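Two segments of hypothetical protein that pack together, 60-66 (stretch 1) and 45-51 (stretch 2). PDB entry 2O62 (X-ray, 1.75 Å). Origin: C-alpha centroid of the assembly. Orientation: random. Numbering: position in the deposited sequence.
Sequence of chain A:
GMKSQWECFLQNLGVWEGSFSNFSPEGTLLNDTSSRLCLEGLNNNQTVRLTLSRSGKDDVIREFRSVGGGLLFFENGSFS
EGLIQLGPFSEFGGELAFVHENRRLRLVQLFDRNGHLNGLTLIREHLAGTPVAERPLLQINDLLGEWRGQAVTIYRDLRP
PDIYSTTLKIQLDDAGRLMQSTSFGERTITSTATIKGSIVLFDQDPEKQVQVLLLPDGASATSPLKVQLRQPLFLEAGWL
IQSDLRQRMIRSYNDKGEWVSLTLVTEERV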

ATOM      1  N   VAL A  60      12.226 -14.976 -13.722  1.00 29.08           N
ATOM      2  CA  VAL A  60      10.941 -15.571 -13.409  1.00 29.01           C
ATOM      3  C   VAL A  60       9.987 -15.226 -14.552  1.00 28.75           C
ATOM      4  O   VAL A  60       9.845 -14.053 -14.910  1.00 26.77           O
ATOM      5  CB  VAL A  60      10.410 -15.024 -12.078  1.00 29.62           C
ATOM      6  CG1 VAL A  60       8.929 -15.371 -11.865  1.00 30.60           C
ATOM      7  CG2 VAL A  60      11.289 -15.537 -10.918  1.00 31.86           C
ATOM      8  N   ILE A  61       9.374 -16.243 -15.157  1.00 27.78           N
ATOM      9  CA  ILE A  61       8.448 -16.003 -16.252  1.00 28.77           C
ATOM     10  C   ILE A  61       7.127 -16.592 -15.870  1.00 28.57           C
ATOM     11  O   ILE A  61       7.091 -17.736 -15.494  1.00 29.05           O
ATOM     12  CB  ILE A  61       8.907 -16.637 -17.564  1.00 28.79           C
ATOM     13  CG1 ILE A  61      10.277 -16.037 -17.961  1.00 30.11           C
ATOM     14  CG2 ILE A  61       7.829 -16.383 -18.652  1.00 30.13           C
ATOM     15  CD1 ILE A  61      11.002 -16.746 -19.063  1.00 33.04           C
ATOM     16  N   ARG A  62       6.061 -15.802 -15.954  1.00 28.67           N
ATOM     17  CA  ARG A  62       4.692 -16.243 -15.602  1.00 29.60           C
ATOM     18  C   ARG A  62       3.761 -15.761 -16.694  1.00 29.52           C
ATOM     19  O   ARG A  62       4.016 -14.730 -17.321  1.00 29.18           O
ATOM     20  CB  ARG A  62       4.208 -15.633 -14.285  1.00 29.11           C
ATOM     21  CG  ARG A  62       5.005 -16.007 -13.043  1.00 31.10           C
ATOM     22  CD  ARG A  62       4.653 -15.073 -11.872  1.00 34.04           C
ATOM     23  NE  ARG A  62       3.294 -15.308 -11.376  1.00 38.60           N
ATOM     24  CZ  ARG A  62       2.677 -14.597 -10.421  1.00 41.16           C
ATOM     25  NH1 ARG A  62       3.279 -13.560  -9.820  1.00 42.26           N
ATOM     26  NH2 ARG A  62       1.430 -14.925 -10.073  1.00 40.45           N
ATOM     27  N   GLU A  63       2.679 -16.492 -16.913  1.00 29.15           N
ATOM     28  CA  GLU A  63       1.664 -16.027 -17.843  1.00 29.55           C
ATOM     29  C   GLU A  63       0.306 -16.112 -17.211  1.00 28.95           C
ATOM     30  O   GLU A  63      -0.027 -17.138 -16.618  1.00 29.25           O
ATOM     31  CB  GLU A  63       1.692 -16.851 -19.125  1.00 30.12           C
ATOM     32  CG  GLU A  63       2.927 -16.560 -19.964  1.00 32.66           C
ATOM     33  CD  GLU A  63       2.866 -17.190 -21.323  1.00 37.26           C
ATOM     34  OE1 GLU A  63       1.730 -17.388 -21.814  1.00 40.49           O
ATOM     35  OE2 GLU A  63       3.947 -17.461 -21.900  1.00 39.38           O
ATOM     36  N   PHE A  64      -0.478 -15.046 -17.376  1.00 27.60           N
ATOM     37  CA  PHE A  64      -1.818 -14.915 -16.801  1.00 27.23           C
ATOM     38  C   PHE A  64      -2.840 -14.835 -17.905  1.00 25.26           C
ATOM     39  O   PHE A  64      -2.594 -14.164 -18.901  1.00 23.44           O
ATOM     40  CB  PHE A  64      -1.919 -13.611 -16.019  1.00 28.12           C
ATOM     41  CG  PHE A  64      -0.772 -13.372 -15.121  1.00 30.55           C
ATOM     42  CD1 PHE A  64      -0.757 -13.904 -13.842  1.00 34.38           C
ATOM     43  CD2 PHE A  64       0.311 -12.640 -15.547  1.00 33.12           C
ATOM     44  CE1 PHE A  64       0.328 -13.672 -12.987  1.00 35.62           C
ATOM     45  CE2 PHE A  64       1.384 -12.418 -14.707  1.00 33.94           C
ATOM     46  CZ  PHE A  64       1.397 -12.948 -13.435  1.00 33.04           C
ATOM     47  N   ARG A  65      -3.962 -15.529 -17.732  1.00 24.55           N
ATOM     48  CA  ARG A  65      -5.109 -15.406 -18.608  1.00 24.26           C
ATOM     49  C   ARG A  65      -6.317 -14.794 -17.881  1.00 24.37           C
ATOM     50  O   ARG A  65      -7.377 -14.592 -18.483  1.00 23.92           O
ATOM     51  CB  ARG A  65      -5.459 -16.772 -19.189  1.00 24.30           C
ATOM     52  CG  ARG A  65      -4.447 -17.238 -20.218  1.00 24.66           C
ATOM     53  N   SER A  66      -6.169 -14.512 -16.587  1.00 24.42           N
ATOM     54  CA  SER A  66      -7.242 -13.921 -15.793  1.00 25.16           C
ATOM     55  C   SER A  66      -6.638 -13.322 -14.556  1.00 25.57           C
ATOM     56  O   SER A  66      -5.505 -13.601 -14.226  1.00 26.51           O
ATOM     57  CB  SER A  66      -8.273 -14.979 -15.386  1.00 25.81           C
ATOM     58  OG  SER A  66      -7.679 -15.918 -14.492  1.00 26.33           O
TER
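Stretch 2 (45-51) NQTVRLT

Stretch 2 lies alongside stretch 1 as its antiparallel neighbor in a β-sheet: strand 47-51 runs against strand 60-64 with 167° between their N-to-C directions and a closest axial approach of 4.6 Å. Both backbones are extended, phi in strand 47-51 running from -98° at Arg-49 to -127° at Thr-47 and psi from 106° at Thr-51 to 139° at Thr-47, whereas Asn-45, at phi/psi 55/30, precedes the strand in a loop and makes no contact with stretch 1. The register pairs Thr-51 with Ile-61, Leu-50 with Arg-62, Arg-49 with Glu-63 and Val-48 with Phe-64. Hydrogen-bonded pairs alternate with non-hydrogen-bonded ones. Leu-50 N donates to Arg-62 O (2.7 Å) and Arg-62 N to Leu-50 O (2.9 Å); two residues along, Val-48 N donates to Phe-64 O and Phe-64 N to Val-48 O, both at 2.9 Å. At the narrow pair between them the CA atoms of Arg-49 and Glu-63 close to 4.4 Å, and Glu-63 CA makes a CA-H...O contact with Val-48 O (3.3 Å).

Leu-50 has the largest area covered, 92 Å², followed by Phe-64 with 73 Å². Their side chains share one face of the sheet with Val-48 and Arg-62. Leu-50, with chi1 t, sets its CB 3.7 Å from Phe-64 CE2, at the edge of the ring, and its CD2 4.2 Å from Arg-62 CD. Val-48 CB lies 4.3 Å from Phe-64 CD2; the ring thus touches its direct partner as well as, diagonally, Leu-50.

On the other face Glu-63, with 67 Å² covered, brings its carboxylate close to the guanidinium of Arg-49. Glu-63 OE2 accepts from Arg-49 NE (3.1 Å) and Arg-49 NH2 (3.0 Å) in a salt bridge along the guanidinium edge, while Glu-63 OE1 comes 3.4 Å from Thr-47 CG2. Beyond the last pair, one water donates to Gln-46 O (2.5 Å) and Arg-65 O (2.8 Å), linking the two loops.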

ATOM      1  N   ASN A  45      -4.137  -9.075 -26.207  1.00 17.93           N
ATOM      2  CA  ASN A  45      -4.120  -8.861 -24.750  1.00 19.33           C
ATOM      3  C   ASN A  45      -4.983  -9.818 -23.960  1.00 19.69           C
ATOM      4  O   ASN A  45      -5.474  -9.490 -22.895  1.00 20.64           O
ATOM      5  CB  ASN A  45      -4.468  -7.418 -24.354  1.00 20.26           C
ATOM      6  CG  ASN A  45      -3.437  -6.411 -24.818  1.00 21.11           C
ATOM      7  OD1 ASN A  45      -2.254  -6.720 -24.963  1.00 18.51           O
ATOM      8  ND2 ASN A  45      -3.894  -5.183 -25.041  1.00 22.96           N
ATOM      9  N   GLN A  46      -5.150 -11.013 -24.473  1.00 19.68           N
ATOM     10  CA  GLN A  46      -5.893 -12.039 -23.774  1.00 20.21           C
ATOM     11  C   GLN A  46      -4.976 -12.839 -22.835  1.00 19.78           C
ATOM     12  O   GLN A  46      -5.463 -13.578 -21.997  1.00 19.50           O
ATOM     13  CB  GLN A  46      -6.521 -12.973 -24.788  1.00 20.13           C
ATOM     14  CG  GLN A  46      -7.605 -12.316 -25.694  1.00 21.51           C
ATOM     15  CD  GLN A  46      -8.238 -13.315 -26.685  1.00 22.87           C
ATOM     16  OE1 GLN A  46      -7.740 -13.535 -27.806  1.00 30.30           O
ATOM     17  NE2 GLN A  46      -9.352 -13.913 -26.271  1.00 27.11           N
ATOM     18  N   THR A  47      -3.666 -12.749 -23.043  1.00 20.51           N
ATOM     19  CA  THR A  47      -2.656 -13.374 -22.178  1.00 21.85           C
ATOM     20  C   THR A  47      -1.707 -12.259 -21.796  1.00 21.35           C
ATOM     21  O   THR A  47      -1.398 -11.428 -22.653  1.00 20.29           O
ATOM     22  CB  THR A  47      -1.803 -14.392 -22.955  1.00 21.85           C
ATOM     23  OG1 THR A  47      -2.597 -15.503 -23.399  1.00 27.03           O
ATOM     24  CG2 THR A  47      -0.646 -14.923 -22.080  1.00 24.71           C
ATOM     25  N   VAL A  48      -1.263 -12.191 -20.533  1.00 21.23           N
ATOM     26  CA  VAL A  48      -0.152 -11.315 -20.159  1.00 20.99           C
ATOM     27  C   VAL A  48       1.063 -12.146 -19.722  1.00 20.99           C
ATOM     28  O   VAL A  48       0.939 -13.013 -18.838  1.00 21.37           O
ATOM     29  CB  VAL A  48      -0.521 -10.341 -19.035  1.00 20.58           C
ATOM     30  CG1 VAL A  48       0.705  -9.617 -18.575  1.00 22.86           C
ATOM     31  CG2 VAL A  48      -1.540  -9.297 -19.517  1.00 21.45           C
ATOM     32  N   ARG A  49       2.214 -11.920 -20.360  1.00 21.15           N
ATOM     33  CA  ARG A  49       3.442 -12.576 -19.962  1.00 21.94           C
ATOM     34  C   ARG A  49       4.264 -11.661 -19.072  1.00 22.57           C
ATOM     35  O   ARG A  49       4.528 -10.499 -19.403  1.00 22.83           O
ATOM     36  CB  ARG A  49       4.283 -12.966 -21.150  1.00 21.72           C
ATOM     37  CG  ARG A  49       5.636 -13.543 -20.738  1.00 25.02           C
ATOM     38  CD  ARG A  49       6.446 -13.901 -21.940  1.00 29.54           C
ATOM     39  NE  ARG A  49       5.828 -15.040 -22.571  1.00 31.81           N
ATOM     40  CZ  ARG A  49       5.880 -15.320 -23.871  1.00 34.99           C
ATOM     41  NH1 ARG A  49       6.525 -14.522 -24.716  1.00 35.47           N
ATOM     42  NH2 ARG A  49       5.255 -16.406 -24.327  1.00 35.58           N
ATOM     43  N   LEU A  50       4.657 -12.197 -17.925  1.00 23.81           N
ATOM     44  CA  LEU A  50       5.474 -11.469 -16.977  1.00 25.07           C
ATOM     45  C   LEU A  50       6.887 -12.026 -16.986  1.00 26.01           C
ATOM     46  O   LEU A  50       7.059 -13.233 -16.874  1.00 26.69           O
ATOM     47  CB  LEU A  50       4.867 -11.609 -15.591  1.00 25.90           C
ATOM     48  CG  LEU A  50       5.611 -10.960 -14.414  1.00 27.37           C
ATOM     49  CD1 LEU A  50       4.632 -10.486 -13.395  1.00 29.99           C
ATOM     50  CD2 LEU A  50       6.638 -11.901 -13.755  1.00 28.99           C
ATOM     51  N   THR A  51       7.894 -11.160 -17.170  1.00 26.20           N
ATOM     52  CA  THR A  51       9.299 -11.596 -17.153  1.00 25.85           C
ATOM     53  C   THR A  51       9.962 -10.706 -16.116  1.00 25.26           C
ATOM     54  O   THR A  51      10.124  -9.522 -16.368  1.00 24.73           O
ATOM     55  CB  THR A  51      10.001 -11.452 -18.518  1.00 26.87           C
ATOM     56  OG1 THR A  51       9.289 -12.176 -19.532  1.00 26.41           O
ATOM     57  CG2 THR A  51      11.408 -12.029 -18.459  1.00 28.15           C
TER
HETATM   58  O   HOH W   1      -7.772 -13.789 -21.184  1.00 36.98           O